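Local atomic coordinates of toxin protein (Yersinia entomophaga, PDB entry 6AQK), a protein that probably acts as a toxin that transfers ADP-ribose onto a target in the cells it attacks, as the C-terminal domain of an RHS protein. Residues Y29-F33 with K76-Q81; W91-A97 with H171-E176; M162-E168 with I221-L227. All coordinates share one frame. Residues are numbered along the deposited sequence.

Contact 1: residues Y29-F33 with K76-Q81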
loop_
_atom_site.group_PDB
_atom_site.type_symbol
_atom_site.label_atom_id
_atom_site.label_comp_id
_atom_site.label_asym_id
_atom_site.label_seq_id
_atom_site.Cartn_x
_atom_site.Cartn_y
_atom_site.Cartn_z
ATOM N N TYR A 29 -5.544 11.326 7.781
ATOM C CA TYR A 29 -6.956 11.017 8.054
ATOM C C TYR A 29 -7.387 9.750 7.252
ATOM O O TYR A 29 -8.046 8.871 7.762
ATOM C CB TYR A 29 -7.851 12.174 7.664
ATOM C CG TYR A 29 -7.739 13.326 8.649
ATOM C CD1 TYR A 29 -8.498 13.348 9.776
ATOM C CD2 TYR A 29 -6.794 14.363 8.462
ATOM C CE1 TYR A 29 -8.394 14.405 10.686
ATOM C CE2 TYR A 29 -6.679 15.419 9.379
ATOM C CZ TYR A 29 -7.489 15.419 10.466
ATOM O OH TYR A 29 -7.390 16.389 11.402
ATOM N N TYR A 30 -7.006 9.687 6.006
ATOM C CA TYR A 30 -7.387 8.540 5.102
ATOM C C TYR A 30 -6.671 7.265 5.492
ATOM O O TYR A 30 -7.280 6.151 5.551
ATOM C CB TYR A 30 -7.106 8.905 3.599
ATOM C CG TYR A 30 -8.170 9.854 3.128
ATOM C CD1 TYR A 30 -8.068 11.217 3.405
ATOM C CD2 TYR A 30 -9.327 9.386 2.504
ATOM C CE1 TYR A 30 -9.086 12.096 3.080
ATOM C CE2 TYR A 30 -10.359 10.260 2.179
ATOM C CZ TYR A 30 -10.225 11.616 2.482
ATOM O OH TYR A 30 -11.173 12.503 2.176
ATOM N N SER A 31 -5.369 7.412 5.738
ATOM C CA SER A 31 -4.561 6.291 6.159
ATOM C C SER A 31 -5.073 5.702 7.498
ATOM O O SER A 31 -5.276 4.504 7.624
ATOM C CB SER A 31 -3.101 6.704 6.308
ATOM O OG SER A 31 -2.359 5.527 6.575
ATOM N N SER A 32 -5.313 6.564 8.479
ATOM C CA SER A 32 -5.790 6.121 9.751
ATOM C C SER A 32 -7.209 5.501 9.716
ATOM O O SER A 32 -7.516 4.542 10.487
ATOM C CB SER A 32 -5.629 7.265 10.781
ATOM O OG SER A 32 -6.503 8.340 10.513
ATOM N N PHE A 33 -8.062 5.999 8.819
ATOM C CA PHE A 33 -9.376 5.452 8.603
ATOM C C PHE A 33 -9.232 3.969 8.064
ATOM O O PHE A 33 -9.921 3.052 8.570
ATOM C CB PHE A 33 -10.115 6.268 7.579
ATOM C CG PHE A 33 -11.582 5.916 7.381
ATOM C CD1 PHE A 33 -11.996 4.875 6.505
ATOM C CD2 PHE A 33 -12.561 6.701 7.942
ATOM C CE1 PHE A 33 -13.343 4.581 6.329
ATOM C CE2 PHE A 33 -13.896 6.427 7.738
ATOM C CZ PHE A 33 -14.292 5.355 6.933
ATOM N N LYS A 76 -16.043 14.371 10.068
ATOM C CA LYS A 76 -14.893 13.976 9.331
ATOM C C LYS A 76 -15.122 12.525 8.870
ATOM O O LYS A 76 -14.743 12.143 7.736
ATOM C CB LYS A 76 -13.649 14.191 10.167
ATOM C CG LYS A 76 -12.360 14.218 9.409
ATOM C CD LYS A 76 -12.274 15.457 8.574
ATOM C CE LYS A 76 -10.936 15.526 7.878
ATOM N NZ LYS A 76 -10.792 16.801 7.130
ATOM N N PHE A 77 -15.843 11.750 9.701
ATOM C CA PHE A 77 -16.186 10.367 9.357
ATOM C C PHE A 77 -16.962 10.355 8.062
ATOM O O PHE A 77 -16.671 9.582 7.147
ATOM C CB PHE A 77 -17.003 9.666 10.479
ATOM C CG PHE A 77 -17.463 8.276 10.098
ATOM C CD1 PHE A 77 -16.624 7.195 10.246
ATOM C CD2 PHE A 77 -18.711 8.072 9.539
ATOM C CE1 PHE A 77 -17.017 5.917 9.826
ATOM C CE2 PHE A 77 -19.116 6.814 9.127
ATOM C CZ PHE A 77 -18.265 5.728 9.270
ATOM N N ILE A 78 -17.988 11.202 7.990
ATOM C CA ILE A 78 -18.835 11.249 6.788
ATOM C C ILE A 78 -18.066 11.715 5.568
ATOM O O ILE A 78 -18.241 11.149 4.489
ATOM C CB ILE A 78 -20.123 12.085 7.022
ATOM C CG1 ILE A 78 -21.002 11.403 8.086
ATOM C CG2 ILE A 78 -20.906 12.226 5.714
ATOM C CD1 ILE A 78 -21.537 10.026 7.702
ATOM N N GLU A 79 -17.194 12.706 5.752
ATOM C CA GLU A 79 -16.407 13.208 4.638
ATOM C C GLU A 79 -15.481 12.110 4.022
ATOM O O GLU A 79 -15.437 11.927 2.772
ATOM C CB GLU A 79 -15.647 14.435 5.082
ATOM C CG GLU A 79 -14.771 15.141 4.040
ATOM C CD GLU A 79 -13.749 16.071 4.703
ATOM O OE1 GLU A 79 -13.940 16.518 5.847
ATOM O OE2 GLU A 79 -12.718 16.365 4.088
ATOM N N VAL A 80 -14.754 11.421 4.897
ATOM C CA VAL A 80 -13.790 10.410 4.492
ATOM C C VAL A 80 -14.518 9.239 3.812
ATOM O O VAL A 80 -14.133 8.809 2.748
ATOM C CB VAL A 80 -12.873 9.999 5.638
ATOM C CG1 VAL A 80 -12.042 8.749 5.207
ATOM C CG2 VAL A 80 -12.005 11.190 6.091
ATOM N N GLN A 81 -15.618 8.759 4.409
ATOM C CA GLN A 81 -16.404 7.665 3.831
ATOM C C GLN A 81 -16.925 7.998 2.420
ATOM O O GLN A 81 -16.806 7.201 1.502
ATOM C CB GLN A 81 -17.548 7.268 4.811
ATOM C CG GLN A 81 -18.350 6.083 4.381
ATOM C CD GLN A 81 -19.502 5.807 5.305
ATOM O OE1 GLN A 81 -20.319 6.704 5.529
ATOM N NE2 GLN A 81 -19.544 4.583 5.906
#
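Helices that meet nearly at right angles illustrate how a few large side chains can bridge a wide gap: here the axes of 29-33 and 76-81 cross at -88° and come no closer than 10.7 Å. Along 76-81, K76 comes first. Its CE lies 3.8 Å from CD1 of Y29, over the ring face, and its NZ sits almost exactly on the ring normal, 4.7 Å from the centroid, a cation-pi contact. The same ammonium forms salt bridges with E79, long at 3.4 Å from NZ to OE1, and with E26, while the Y29 hydroxyl bonds to the backbone of D71. F77 meets F33 obliquely, their planes 34° apart and F33 CE2 3.8 Å from F77 CD1; F54 of helix 51-63 packs against both rings. V80 fills the middle of the contact: its CG1 lies 3.5 Å from CD2 of F33, over the ring, and 3.8 Å from CE2 of Y30. Q81 lends its CB to the fringe, 4.3 Å from F33 CZ, and turns its amide to Y45. Cohesion between these N-terminal helices thus rests on apolar packing, with one cation-pi contact at its border, rather than on direct hydrogen bonds.

Contact 2: residues W91-A97 with H171-E176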
loop_
_atom_site.group_PDB
_atom_site.type_symbol
_atom_site.label_atom_id
_atom_site.label_comp_id
_atom_site.label_asym_id
_atom_site.label_seq_id
_atom_site.Cartn_x
_atom_site.Cartn_y
_atom_site.Cartn_z
ATOM N N TRP A 91 -13.220 5.451 -10.489
ATOM C CA TRP A 91 -11.952 4.722 -10.778
ATOM C C TRP A 91 -11.775 4.381 -12.273
ATOM O O TRP A 91 -10.647 4.549 -12.884
ATOM C CB TRP A 91 -11.785 3.424 -9.915
ATOM C CG TRP A 91 -10.334 2.981 -9.856
ATOM C CD1 TRP A 91 -9.715 2.112 -10.679
ATOM C CD2 TRP A 91 -9.327 3.437 -8.927
ATOM N NE1 TRP A 91 -8.386 2.023 -10.361
ATOM C CE2 TRP A 91 -8.145 2.795 -9.251
ATOM C CE3 TRP A 91 -9.335 4.326 -7.831
ATOM C CZ2 TRP A 91 -6.946 3.061 -8.599
ATOM C CZ3 TRP A 91 -8.138 4.552 -7.145
ATOM C CH2 TRP A 91 -6.959 3.899 -7.538
ATOM N N SER A 92 -12.849 3.891 -12.881
ATOM C CA SER A 92 -12.751 3.459 -14.297
ATOM C C SER A 92 -12.404 4.628 -15.222
ATOM O O SER A 92 -11.842 4.395 -16.252
ATOM C CB SER A 92 -13.985 2.662 -14.737
ATOM O OG SER A 92 -14.985 3.583 -15.070
ATOM N N GLY A 93 -12.700 5.880 -14.822
ATOM C CA GLY A 93 -12.421 7.080 -15.605
ATOM C C GLY A 93 -10.984 7.587 -15.421
ATOM O O GLY A 93 -10.591 8.476 -16.120
ATOM N N TYR A 94 -10.192 7.028 -14.475
ATOM C CA TYR A 94 -8.799 7.430 -14.288
ATOM C C TYR A 94 -7.895 6.830 -15.335
ATOM O O TYR A 94 -8.193 5.773 -15.845
ATOM C CB TYR A 94 -8.351 6.993 -12.873
ATOM C CG TYR A 94 -9.031 7.680 -11.718
ATOM C CD1 TYR A 94 -9.740 8.869 -11.851
ATOM C CD2 TYR A 94 -8.887 7.139 -10.405
ATOM C CE1 TYR A 94 -10.314 9.507 -10.735
ATOM C CE2 TYR A 94 -9.423 7.774 -9.305
ATOM C CZ TYR A 94 -10.140 8.949 -9.461
ATOM O OH TYR A 94 -10.669 9.507 -8.316
ATOM N N HIS A 95 -6.757 7.461 -15.618
ATOM C CA HIS A 95 -5.880 7.045 -16.681
ATOM C C HIS A 95 -5.176 5.759 -16.218
ATOM O O HIS A 95 -4.460 5.798 -15.209
ATOM C CB HIS A 95 -4.819 8.137 -16.939
ATOM C CG HIS A 95 -5.346 9.436 -17.498
ATOM N ND1 HIS A 95 -5.751 10.483 -16.695
ATOM C CD2 HIS A 95 -5.425 9.899 -18.775
ATOM C CE1 HIS A 95 -6.087 11.517 -17.447
ATOM N NE2 HIS A 95 -5.895 11.191 -18.712
ATOM N N SER A 96 -5.326 4.661 -16.944
ATOM C CA SER A 96 -4.707 3.404 -16.517
ATOM C C SER A 96 -3.252 3.515 -16.779
ATOM O O SER A 96 -2.837 4.119 -17.775
ATOM C CB SER A 96 -5.254 2.223 -17.286
ATOM O OG SER A 96 -6.576 1.962 -16.874
ATOM N N ALA A 97 -2.440 2.970 -15.890
ATOM C CA ALA A 97 -0.996 2.982 -16.142
ATOM C C ALA A 97 -0.730 1.894 -17.153
ATOM O O ALA A 97 -1.382 0.887 -17.093
ATOM C CB ALA A 97 -0.224 2.716 -14.856
ATOM N N HIS A 171 -5.268 -4.910 -15.027
ATOM C CA HIS A 171 -5.003 -4.485 -13.606
ATOM C C HIS A 171 -5.593 -3.136 -13.337
ATOM O O HIS A 171 -5.956 -2.389 -14.263
ATOM C CB HIS A 171 -3.522 -4.428 -13.333
ATOM C CG HIS A 171 -2.822 -3.405 -14.128
ATOM N ND1 HIS A 171 -2.826 -2.062 -13.788
ATOM C CD2 HIS A 171 -2.196 -3.496 -15.325
ATOM C CE1 HIS A 171 -2.207 -1.386 -14.738
ATOM N NE2 HIS A 171 -1.806 -2.240 -15.683
ATOM N N ALA A 172 -5.658 -2.776 -12.067
ATOM C CA ALA A 172 -6.363 -1.581 -11.612
ATOM C C ALA A 172 -5.447 -0.387 -11.307
ATOM O O ALA A 172 -5.892 0.582 -10.750
ATOM C CB ALA A 172 -7.189 -1.949 -10.358
ATOM N N GLY A 173 -4.188 -0.419 -11.730
ATOM C CA GLY A 173 -3.242 0.651 -11.417
ATOM C C GLY A 173 -3.506 1.854 -12.307
ATOM O O GLY A 173 -3.639 1.725 -13.523
ATOM N N VAL A 174 -3.516 3.036 -11.708
ATOM C CA VAL A 174 -3.716 4.221 -12.461
ATOM C C VAL A 174 -2.603 5.237 -12.309
ATOM O O VAL A 174 -1.979 5.394 -11.221
ATOM C CB VAL A 174 -5.021 4.847 -12.027
ATOM C CG1 VAL A 174 -6.176 3.907 -12.271
ATOM C CG2 VAL A 174 -5.032 5.320 -10.588
ATOM N N SER A 175 -2.349 5.929 -13.404
ATOM C CA SER A 175 -1.442 7.040 -13.421
ATOM C C SER A 175 -2.238 8.268 -13.232
ATOM O O SER A 175 -2.562 8.972 -14.181
ATOM C CB SER A 175 -0.635 7.016 -14.718
ATOM O OG SER A 175 0.237 8.103 -14.738
ATOM N N GLU A 176 -2.644 8.521 -12.002
ATOM C CA GLU A 176 -3.578 9.579 -11.717
ATOM C C GLU A 176 -3.311 10.191 -10.342
ATOM O O GLU A 176 -2.986 9.488 -9.447
ATOM C CB GLU A 176 -4.991 8.969 -11.771
ATOM C CG GLU A 176 -6.102 9.954 -11.918
ATOM C CD GLU A 176 -6.158 10.605 -13.282
ATOM O OE1 GLU A 176 -5.972 11.795 -13.297
ATOM O OE2 GLU A 176 -6.350 9.965 -14.338
HETATM O O HOH W 1 -5.762 0.369 -14.625
#
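A single carboxylate oxygen, OE2 of E176, binds both the backbone and the side chain of one residue: it accepts a very short hydrogen bond from H95 ND1 (2.5 Å) and another from the H95 backbone N (2.8 Å). This His-carboxylate pair closes one end of the contact, where CG of E176 also rests over the Y94 ring in a CH-pi contact. From there the two loops run side by side. S175 N donates to H95 O (2.8 Å) and A97 N to G173 O (2.9 Å), so that the backbones form a single beta bridge at S96 and V174, an example of isolated bridging between irregular segments. Since V174 also shares backbone hydrogen bonds with T186, the bridge links the loop leading to strand 101-106 with the edge of the small two-stranded sheet. Water 1 joins S96 OG to the carbonyl oxygens of H171 and G173. Toward the A172 end of 171-176, W91 NE1 donates to A172 O (2.9 Å) while W91 CZ2 lies 3.6 Å from V174 CG2, and G173 N donates a hydrogen bond to H171 ND1 (3.0 Å).

Contact 3: residues M162-E168 with I221-L227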
loop_
_atom_site.group_PDB
_atom_site.type_symbol
_atom_site.label_atom_id
_atom_site.label_comp_id
_atom_site.label_asym_id
_atom_site.label_seq_id
_atom_site.Cartn_x
_atom_site.Cartn_y
_atom_site.Cartn_z
ATOM N N MET A 162 10.793 -4.126 -0.121
ATOM C CA MET A 162 10.391 -3.653 -1.424
ATOM C C MET A 162 9.436 -4.669 -2.047
ATOM O O MET A 162 9.708 -5.867 -2.066
ATOM C CB MET A 162 11.557 -3.432 -2.385
ATOM C CG MET A 162 11.147 -2.753 -3.682
ATOM S SD MET A 162 12.429 -2.715 -5.004
ATOM C CE MET A 162 12.152 -4.339 -5.631
ATOM N N TRP A 163 8.333 -4.192 -2.586
ATOM C CA TRP A 163 7.491 -5.006 -3.414
ATOM C C TRP A 163 7.860 -4.843 -4.886
ATOM O O TRP A 163 8.140 -3.759 -5.351
ATOM C CB TRP A 163 6.038 -4.566 -3.287
ATOM C CG TRP A 163 5.432 -4.413 -1.931
ATOM C CD1 TRP A 163 5.697 -3.450 -1.005
ATOM C CD2 TRP A 163 4.330 -5.217 -1.361
ATOM N NE1 TRP A 163 4.870 -3.586 0.093
ATOM C CE2 TRP A 163 4.020 -4.646 -0.098
ATOM C CE3 TRP A 163 3.612 -6.338 -1.781
ATOM C CZ2 TRP A 163 3.002 -5.138 0.707
ATOM C CZ3 TRP A 163 2.589 -6.807 -0.987
ATOM C CH2 TRP A 163 2.322 -6.227 0.268
ATOM N N HIS A 164 7.803 -5.943 -5.618
ATOM C CA HIS A 164 7.998 -5.926 -7.051
ATOM C C HIS A 164 6.740 -6.498 -7.638
ATOM O O HIS A 164 6.471 -7.698 -7.519
ATOM C CB HIS A 164 9.202 -6.779 -7.438
ATOM C CG HIS A 164 9.464 -6.799 -8.901
ATOM N ND1 HIS A 164 10.385 -7.637 -9.471
ATOM C CD2 HIS A 164 8.906 -6.092 -9.913
ATOM C CE1 HIS A 164 10.414 -7.427 -10.776
ATOM N NE2 HIS A 164 9.529 -6.487 -11.068
ATOM N N PHE A 165 5.975 -5.603 -8.252
ATOM C CA PHE A 165 4.668 -5.897 -8.829
ATOM C C PHE A 165 4.766 -6.173 -10.309
ATOM O O PHE A 165 5.335 -5.401 -11.069
ATOM C CB PHE A 165 3.757 -4.739 -8.603
ATOM C CG PHE A 165 3.373 -4.577 -7.147
ATOM C CD1 PHE A 165 2.698 -5.584 -6.463
ATOM C CD2 PHE A 165 3.672 -3.415 -6.477
ATOM C CE1 PHE A 165 2.392 -5.457 -5.118
ATOM C CE2 PHE A 165 3.395 -3.305 -5.153
ATOM C CZ PHE A 165 2.731 -4.269 -4.490
ATOM N N ASP A 166 4.240 -7.328 -10.669
ATOM C CA ASP A 166 3.941 -7.679 -12.068
ATOM C C ASP A 166 2.490 -7.296 -12.365
ATOM O O ASP A 166 1.564 -7.827 -11.756
ATOM C CB ASP A 166 4.195 -9.190 -12.230
ATOM C CG ASP A 166 3.847 -9.717 -13.598
ATOM O OD1 ASP A 166 3.700 -8.916 -14.539
ATOM O OD2 ASP A 166 3.746 -10.964 -13.730
ATOM N N LEU A 167 2.311 -6.380 -13.306
ATOM C CA LEU A 167 0.957 -5.891 -13.619
ATOM C C LEU A 167 0.313 -6.771 -14.690
ATOM O O LEU A 167 0.751 -6.760 -15.774
ATOM C CB LEU A 167 1.020 -4.451 -14.044
ATOM C CG LEU A 167 0.961 -3.438 -12.915
ATOM C CD1 LEU A 167 1.777 -3.764 -11.691
ATOM C CD2 LEU A 167 1.249 -2.041 -13.445
ATOM N N GLU A 168 -0.759 -7.482 -14.373
ATOM C CA GLU A 168 -1.411 -8.362 -15.399
ATOM C C GLU A 168 -2.315 -7.443 -16.241
ATOM O O GLU A 168 -2.861 -6.472 -15.709
ATOM C CB GLU A 168 -2.272 -9.412 -14.758
ATOM C CG GLU A 168 -1.484 -10.520 -14.052
ATOM C CD GLU A 168 -2.385 -11.669 -13.570
ATOM O OE1 GLU A 168 -3.655 -11.594 -13.606
ATOM O OE2 GLU A 168 -1.800 -12.673 -13.126
ATOM N N ILE A 221 12.059 -8.745 -0.147
ATOM C CA ILE A 221 11.355 -8.526 -1.393
ATOM C C ILE A 221 10.073 -9.328 -1.432
ATOM O O ILE A 221 10.059 -10.558 -1.215
ATOM C CB ILE A 221 12.200 -8.892 -2.631
ATOM C CG1 ILE A 221 13.625 -8.263 -2.537
ATOM C CG2 ILE A 221 11.447 -8.470 -3.911
ATOM C CD1 ILE A 221 13.721 -6.723 -2.559
ATOM N N ILE A 222 8.990 -8.627 -1.676
ATOM C CA ILE A 222 7.705 -9.282 -1.918
ATOM C C ILE A 222 7.428 -9.199 -3.410
ATOM O O ILE A 222 7.246 -8.154 -3.932
ATOM C CB ILE A 222 6.567 -8.648 -1.128
ATOM C CG1 ILE A 222 6.924 -8.542 0.366
ATOM C CG2 ILE A 222 5.312 -9.436 -1.384
ATOM C CD1 ILE A 222 5.919 -7.686 1.124
ATOM N N LYS A 223 7.357 -10.342 -4.095
ATOM C CA LYS A 223 6.900 -10.415 -5.468
ATOM C C LYS A 223 5.409 -10.761 -5.480
ATOM O O LYS A 223 4.981 -11.718 -4.854
ATOM C CB LYS A 223 7.648 -11.519 -6.223
ATOM C CG LYS A 223 9.142 -11.224 -6.260
ATOM C CD LYS A 223 9.931 -12.079 -7.244
ATOM C CE LYS A 223 9.651 -11.739 -8.701
ATOM N NZ LYS A 223 10.286 -12.825 -9.532
ATOM N N ALA A 224 4.661 -9.990 -6.253
ATOM C CA ALA A 224 3.234 -10.131 -6.367
ATOM C C ALA A 224 2.734 -9.713 -7.727
ATOM O O ALA A 224 3.368 -8.918 -8.425
ATOM C CB ALA A 224 2.557 -9.295 -5.302
ATOM N N ARG A 225 1.561 -10.233 -8.101
ATOM C CA ARG A 225 0.905 -9.911 -9.334
ATOM C C ARG A 225 -0.278 -9.104 -9.049
ATOM O O ARG A 225 -1.022 -9.436 -8.129
ATOM C CB ARG A 225 0.449 -11.182 -10.040
ATOM C CG ARG A 225 1.530 -12.243 -10.135
ATOM C CD ARG A 225 1.049 -13.562 -10.796
ATOM N NE ARG A 225 0.529 -13.398 -12.153
ATOM C CZ ARG A 225 1.256 -13.134 -13.246
ATOM N NH1 ARG A 225 2.570 -12.968 -13.175
ATOM N NH2 ARG A 225 0.656 -13.020 -14.432
ATOM N N MET A 226 -0.444 -8.010 -9.791
ATOM C CA MET A 226 -1.677 -7.186 -9.631
ATOM C C MET A 226 -2.715 -7.790 -10.605
ATOM O O MET A 226 -2.440 -7.934 -11.757
ATOM C CB MET A 226 -1.375 -5.738 -9.943
ATOM C CG MET A 226 -0.308 -5.144 -9.030
ATOM S SD MET A 226 -0.877 -5.168 -7.319
ATOM C CE MET A 226 -0.311 -3.581 -6.693
ATOM N N LEU A 227 -3.859 -8.175 -10.089
ATOM C CA LEU A 227 -4.858 -8.971 -10.839
ATOM C C LEU A 227 -5.921 -8.064 -11.420
ATOM O O LEU A 227 -6.110 -6.945 -10.912
ATOM C CB LEU A 227 -5.550 -9.968 -9.901
ATOM C CG LEU A 227 -4.623 -10.911 -9.093
ATOM C CD1 LEU A 227 -5.367 -11.847 -8.139
ATOM C CD2 LEU A 227 -3.745 -11.681 -10.050
#
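Parallel strands in register pack their side chains row against row, and 162-168 with 221-227 shows how unequal neighbours can fit. On the face carrying W163, F165 and L167, the two aromatic rings are met by I222, A224 and M226 of the other strand. I222 pushes CD1 squarely beneath the six-membered ring of W163, 3.7 Å from its centroid. Small A224 gives F165 a shallow hollow, with F165 CE1 3.8 Å from A224 CB. M226 CE lies over the F165 ring, 3.6 Å from the centroid (CH-pi), with SD 4.3 Å from it and oblique, a Met-aromatic contact; M226 CG also meets L167 CD1 at 3.7 Å. The other face is polar towards its end, where R225 lies between D166 and E168 in a salt-bridge network, its NE 2.6 Å from E168 OE2. Six backbone hydrogen bonds, from I222 N to M162 O through E168 N to M226 O, hold the register. Within the five-stranded mixed sheet these are the only parallel neighbours, flanked by antiparallel strands 101-106 and 192-200, while M145 and T147 of strand 145-148 reach F165.

Overall arrangement
From the N terminus, contact 1 comes first and closes a loop of 42 residues, drawing helix 27-39 against helix 74-90 with helix 51-63 between them in sequence; it is complete before the others open. Helix 74-90 then leads into 91-97, the first half of contact 2, whose partner 171-176 arrives 73 residues later. Before that partner is reached, strand 161-167 has already opened contact 3, which 221-227 completes, so contacts 2 and 3 cross. They also touch, H171 CB lying 4.0 Å from M226 O. Contacts 1 and 3 fall on opposite sides of the chain's centre, their centres about 28 Å apart, and contact 2 ties the segment leaving the helical part to the loop between strands 161-167 and 184-187.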